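Local coordinates for protein probable zinc protease PqqL (Escherichia coli, PDB 6OFT) that probably acts as a periplasmic zinc-dependent endopeptidase of the M16 family, the chain here being the first half of the full protein, at residues E299-V311 against F321-A334. Residues are numbered along the deposited sequence; the frame is centred on the assembly and turned at random.
Sequences ELKTISGGTARSV and FFRVNARDDNMQDA
R309 and F321 face each other as a hydrogen-bonded antiparallel pair, and their side chains lie alongside one another on the same face of the sheet as T307, R323 and N325. Traced outward, R309 first sets CB over the F321 ring as an off-centre CH-pi contact, 4.0 Å from the ring centroid. A bend at chi3 (-67°) then turns the guanidinium face to the ring's edge: F321 CZ stands 3.5 Å from R309 CZ, over the middle of the flat group. NE and NH2 spread round the same carbon, NH1 lies in the ring plane, and the two planes are 79° apart. In F321, chi1 of 65° tucks CG over the backbone and brings the ring nearer strand 303-311, while Y260 stacks on it. Replacing F321 by an alanine is likely to leave the guanidinium without the edge its face rests on, R309 CB without its CH-pi partner and Y260 without its stack. The backbones pair by F321 N to R309 O at 2.9 Å and R309 N to F321 O. On the opposite face, shared with V324, A308 CB abuts F322 CD2 (3.6 Å). I303 CG2 packs at 3.7 Å against V324 CG1, the two side chains crossing at about a right angle. The pair exemplifies how cross-strand neighbours on one face of an antiparallel beta hairpin pack together, here at the edge of a five-stranded sheet.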
loop_
_atom_site.group_PDB
_atom_site.type_symbol
_atom_site.label_atom_id
_atom_site.label_comp_id
_atom_site.label_asym_id
_atom_site.label_seq_id
_atom_site.Cartn_x
_atom_site.Cartn_y
_atom_site.Cartn_z
ATOM N N GLU A 299 -13.424 -9.165 -30.159
ATOM C CA GLU A 299 -14.794 -9.361 -29.649
ATOM C C GLU A 299 -15.365 -8.112 -28.953
ATOM O O GLU A 299 -16.575 -7.881 -29.032
ATOM C CB GLU A 299 -14.867 -10.532 -28.649
ATOM C CG GLU A 299 -14.493 -11.904 -29.176
ATOM C CD GLU A 299 -14.303 -12.940 -28.084
ATOM O OE1 GLU A 299 -15.240 -13.137 -27.276
ATOM O OE2 GLU A 299 -13.212 -13.555 -28.035
ATOM N N LEU A 300 -14.513 -7.341 -28.239
ATOM C CA LEU A 300 -14.949 -6.169 -27.473
ATOM C C LEU A 300 -14.348 -4.842 -27.936
ATOM O O LEU A 300 -13.469 -4.287 -27.269
ATOM C CB LEU A 300 -14.694 -6.379 -25.966
ATOM C CG LEU A 300 -15.668 -7.276 -25.218
ATOM C CD1 LEU A 300 -15.050 -7.768 -23.931
ATOM C CD2 LEU A 300 -16.984 -6.557 -24.939
ATOM N N LYS A 301 -14.850 -4.305 -29.055
ATOM C CA LYS A 301 -14.376 -3.009 -29.548
ATOM C C LYS A 301 -15.314 -1.868 -29.112
ATOM O O LYS A 301 -15.008 -0.690 -29.323
ATOM C CB LYS A 301 -14.104 -3.045 -31.063
ATOM C CG LYS A 301 -12.611 -2.912 -31.415
ATOM C CD LYS A 301 -11.710 -3.997 -30.773
ATOM C CE LYS A 301 -10.251 -3.601 -30.746
ATOM N NZ LYS A 301 -9.487 -4.369 -29.727
ATOM N N THR A 302 -16.413 -2.242 -28.409
ATOM C CA THR A 302 -17.431 -1.362 -27.815
ATOM C C THR A 302 -16.923 -0.733 -26.498
ATOM O O THR A 302 -17.579 0.160 -25.957
ATOM C CB THR A 302 -18.744 -2.141 -27.570
ATOM O OG1 THR A 302 -18.470 -3.328 -26.821
ATOM C CG2 THR A 302 -19.482 -2.485 -28.860
ATOM N N ILE A 303 -15.768 -1.224 -25.978
ATOM C CA ILE A 303 -15.099 -0.788 -24.740
ATOM C C ILE A 303 -13.604 -0.511 -25.005
ATOM O O ILE A 303 -13.048 -1.055 -25.964
ATOM C CB ILE A 303 -15.305 -1.798 -23.565
ATOM C CG1 ILE A 303 -14.686 -3.179 -23.873
ATOM C CG2 ILE A 303 -16.781 -1.910 -23.169
ATOM C CD1 ILE A 303 -14.252 -3.980 -22.663
ATOM N N SER A 304 -12.951 0.311 -24.154
ATOM C CA SER A 304 -11.535 0.641 -24.333
ATOM C C SER A 304 -10.588 -0.331 -23.615
ATOM O O SER A 304 -9.554 -0.710 -24.169
ATOM C CB SER A 304 -11.249 2.091 -23.951
ATOM O OG SER A 304 -11.259 2.317 -22.551
ATOM N N GLY A 305 -10.962 -0.734 -22.409
ATOM C CA GLY A 305 -10.185 -1.660 -21.599
ATOM C C GLY A 305 -10.874 -1.985 -20.295
ATOM O O GLY A 305 -12.100 -1.895 -20.190
ATOM N N GLY A 306 -10.078 -2.360 -19.306
ATOM C CA GLY A 306 -10.574 -2.691 -17.980
ATOM C C GLY A 306 -9.604 -3.528 -17.182
ATOM O O GLY A 306 -8.617 -4.029 -17.732
ATOM N N THR A 307 -9.876 -3.667 -15.866
ATOM C CA THR A 307 -9.028 -4.422 -14.933
ATOM C C THR A 307 -9.785 -4.946 -13.706
ATOM O O THR A 307 -10.876 -4.486 -13.386
ATOM C CB THR A 307 -7.787 -3.578 -14.522
ATOM O OG1 THR A 307 -6.818 -4.427 -13.906
ATOM C CG2 THR A 307 -8.130 -2.418 -13.576
ATOM N N ALA A 308 -9.178 -5.899 -13.027
ATOM C CA ALA A 308 -9.603 -6.444 -11.752
ATOM C C ALA A 308 -8.381 -6.233 -10.864
ATOM O O ALA A 308 -7.240 -6.375 -11.329
ATOM C CB ALA A 308 -9.932 -7.920 -11.865
ATOM N N ARG A 309 -8.609 -5.828 -9.621
ATOM C CA ARG A 309 -7.524 -5.547 -8.693
ATOM C C ARG A 309 -7.976 -5.686 -7.263
ATOM O O ARG A 309 -9.159 -5.515 -6.955
ATOM C CB ARG A 309 -7.022 -4.110 -8.900
ATOM C CG ARG A 309 -5.518 -3.999 -9.089
ATOM C CD ARG A 309 -5.017 -2.579 -8.876
ATOM N NE ARG A 309 -5.503 -1.652 -9.902
ATOM C CZ ARG A 309 -5.789 -0.372 -9.680
ATOM N NH1 ARG A 309 -5.647 0.148 -8.466
ATOM N NH2 ARG A 309 -6.231 0.396 -10.667
ATOM N N SER A 310 -7.010 -5.967 -6.387
ATOM C CA SER A 310 -7.199 -6.002 -4.953
ATOM C C SER A 310 -6.434 -4.807 -4.385
ATOM O O SER A 310 -5.352 -4.479 -4.869
ATOM C CB SER A 310 -6.701 -7.314 -4.351
ATOM O OG SER A 310 -5.314 -7.510 -4.560
ATOM N N VAL A 311 -7.018 -4.130 -3.401
ATOM C CA VAL A 311 -6.393 -2.986 -2.731
ATOM C C VAL A 311 -6.592 -3.104 -1.216
ATOM O O VAL A 311 -7.664 -3.523 -0.779
ATOM C CB VAL A 311 -6.854 -1.608 -3.325
ATOM C CG1 VAL A 311 -8.355 -1.362 -3.144
ATOM C CG2 VAL A 311 -6.036 -0.438 -2.769
ATOM N N PHE A 321 -12.029 -5.179 -6.741
ATOM C CA PHE A 321 -12.917 -4.543 -7.713
ATOM C C PHE A 321 -12.745 -5.063 -9.141
ATOM O O PHE A 321 -11.659 -5.502 -9.524
ATOM C CB PHE A 321 -12.822 -3.015 -7.673
ATOM C CG PHE A 321 -11.506 -2.392 -8.069
ATOM C CD1 PHE A 321 -11.262 -2.024 -9.387
ATOM C CD2 PHE A 321 -10.532 -2.116 -7.113
ATOM C CE1 PHE A 321 -10.047 -1.441 -9.754
ATOM C CE2 PHE A 321 -9.328 -1.509 -7.477
ATOM C CZ PHE A 321 -9.103 -1.156 -8.791
ATOM N N PHE A 322 -13.813 -4.959 -9.939
ATOM C CA PHE A 322 -13.835 -5.374 -11.344
ATOM C C PHE A 322 -14.298 -4.177 -12.145
ATOM O O PHE A 322 -15.420 -3.715 -11.969
ATOM C CB PHE A 322 -14.743 -6.599 -11.544
ATOM C CG PHE A 322 -14.354 -7.773 -10.675
ATOM C CD1 PHE A 322 -14.933 -7.956 -9.421
ATOM C CD2 PHE A 322 -13.402 -8.690 -11.102
ATOM C CE1 PHE A 322 -14.551 -9.021 -8.602
ATOM C CE2 PHE A 322 -13.022 -9.764 -10.285
ATOM C CZ PHE A 322 -13.600 -9.925 -9.042
ATOM N N ARG A 323 -13.406 -3.639 -12.981
ATOM C CA ARG A 323 -13.659 -2.436 -13.762
ATOM C C ARG A 323 -13.596 -2.641 -15.267
ATOM O O ARG A 323 -12.752 -3.389 -15.755
ATOM C CB ARG A 323 -12.680 -1.333 -13.317
ATOM C CG ARG A 323 -12.847 0.010 -14.048
ATOM C CD ARG A 323 -11.835 1.040 -13.590
ATOM N NE ARG A 323 -11.988 1.390 -12.175
ATOM C CZ ARG A 323 -12.916 2.216 -11.704
ATOM N NH1 ARG A 323 -13.795 2.778 -12.527
ATOM N NH2 ARG A 323 -12.976 2.485 -10.405
ATOM N N VAL A 324 -14.496 -1.952 -16.000
ATOM C CA VAL A 324 -14.520 -1.900 -17.454
ATOM C C VAL A 324 -14.519 -0.411 -17.838
ATOM O O VAL A 324 -15.401 0.337 -17.404
ATOM C CB VAL A 324 -15.678 -2.701 -18.125
ATOM C CG1 VAL A 324 -15.817 -2.332 -19.599
ATOM C CG2 VAL A 324 -15.479 -4.211 -17.981
ATOM N N ASN A 325 -13.518 0.012 -18.631
ATOM C CA ASN A 325 -13.388 1.385 -19.109
ATOM C C ASN A 325 -14.206 1.578 -20.376
ATOM O O ASN A 325 -14.134 0.766 -21.304
ATOM C CB ASN A 325 -11.925 1.760 -19.310
ATOM C CG ASN A 325 -11.071 1.534 -18.076
ATOM O OD1 ASN A 325 -10.025 0.878 -18.135
ATOM N ND2 ASN A 325 -11.506 2.045 -16.926
ATOM N N ALA A 326 -15.025 2.638 -20.388
ATOM C CA ALA A 326 -15.912 2.967 -21.494
ATOM C C ALA A 326 -15.222 3.620 -22.682
ATOM O O ALA A 326 -14.258 4.377 -22.530
ATOM C CB ALA A 326 -17.053 3.842 -21.010
ATOM N N ARG A 327 -15.739 3.304 -23.873
ATOM C CA ARG A 327 -15.327 3.873 -25.147
ATOM C C ARG A 327 -16.116 5.182 -25.208
ATOM O O ARG A 327 -17.346 5.147 -25.333
ATOM C CB ARG A 327 -15.721 2.921 -26.290
ATOM C CG ARG A 327 -15.503 3.482 -27.681
ATOM C CD ARG A 327 -16.027 2.517 -28.726
ATOM N NE ARG A 327 -15.632 2.903 -30.081
ATOM C CZ ARG A 327 -14.468 2.589 -30.640
ATOM N NH1 ARG A 327 -14.194 2.980 -31.877
ATOM N NH2 ARG A 327 -13.563 1.892 -29.962
ATOM N N ASP A 328 -15.410 6.322 -25.013
ATOM C CA ASP A 328 -15.963 7.681 -24.974
ATOM C C ASP A 328 -16.968 7.859 -23.813
ATOM O O ASP A 328 -16.568 7.823 -22.641
ATOM C CB ASP A 328 -16.579 8.097 -26.337
ATOM C CG ASP A 328 -15.641 7.991 -27.523
ATOM O OD1 ASP A 328 -14.550 8.611 -27.477
ATOM O OD2 ASP A 328 -16.008 7.305 -28.513
ATOM N N ASP A 329 -18.265 8.018 -24.157
ATOM C CA ASP A 329 -19.394 8.231 -23.249
ATOM C C ASP A 329 -20.377 7.048 -23.268
ATOM O O ASP A 329 -21.457 7.131 -22.683
ATOM C CB ASP A 329 -20.116 9.542 -23.637
ATOM C CG ASP A 329 -19.212 10.763 -23.652
ATOM O OD1 ASP A 329 -18.189 10.758 -22.928
ATOM O OD2 ASP A 329 -19.524 11.719 -24.387
ATOM N N ASN A 330 -19.986 5.941 -23.915
ATOM C CA ASN A 330 -20.821 4.761 -24.051
ATOM C C ASN A 330 -20.854 3.948 -22.749
ATOM O O ASN A 330 -20.193 2.912 -22.623
ATOM C CB ASN A 330 -20.407 3.940 -25.290
ATOM C CG ASN A 330 -20.343 4.738 -26.587
ATOM O OD1 ASN A 330 -20.938 5.823 -26.737
ATOM N ND2 ASN A 330 -19.610 4.212 -27.561
ATOM N N MET A 331 -21.645 4.440 -21.776
ATOM C CA MET A 331 -21.804 3.814 -20.458
ATOM C C MET A 331 -22.544 2.479 -20.513
ATOM O O MET A 331 -22.242 1.586 -19.720
ATOM C CB MET A 331 -22.453 4.780 -19.448
ATOM C CG MET A 331 -21.700 6.108 -19.281
ATOM S SD MET A 331 -19.952 5.946 -18.833
ATOM C CE MET A 331 -20.093 5.635 -17.081
ATOM N N GLN A 332 -23.481 2.326 -21.466
ATOM C CA GLN A 332 -24.265 1.099 -21.641
ATOM C C GLN A 332 -23.389 -0.072 -22.077
ATOM O O GLN A 332 -23.512 -1.167 -21.520
ATOM C CB GLN A 332 -25.428 1.319 -22.619
ATOM C CG GLN A 332 -26.535 0.273 -22.508
ATOM C CD GLN A 332 -27.359 0.435 -21.254
ATOM O OE1 GLN A 332 -27.977 1.480 -21.012
ATOM N NE2 GLN A 332 -27.385 -0.603 -20.434
ATOM N N ASP A 333 -22.470 0.172 -23.020
ATOM C CA ASP A 333 -21.551 -0.852 -23.522
ATOM C C ASP A 333 -20.572 -1.330 -22.464
ATOM O O ASP A 333 -20.269 -2.525 -22.422
ATOM C CB ASP A 333 -20.826 -0.372 -24.795
ATOM C CG ASP A 333 -21.714 -0.303 -26.026
ATOM O OD1 ASP A 333 -21.283 0.297 -27.034
ATOM O OD2 ASP A 333 -22.840 -0.850 -25.983
ATOM N N ALA A 334 -20.086 -0.400 -21.610
ATOM C CA ALA A 334 -19.176 -0.690 -20.502
ATOM C C ALA A 334 -19.878 -1.605 -19.493
ATOM O O ALA A 334 -19.341 -2.658 -19.146
ATOM C CB ALA A 334 -18.744 0.604 -19.825
HETATM O O HOH W 1 -20.131 -4.180 -24.613
HETATM O O HOH W 2 -18.067 1.625 -23.739
HETATM O O HOH W 3 -8.576 1.608 -20.578
#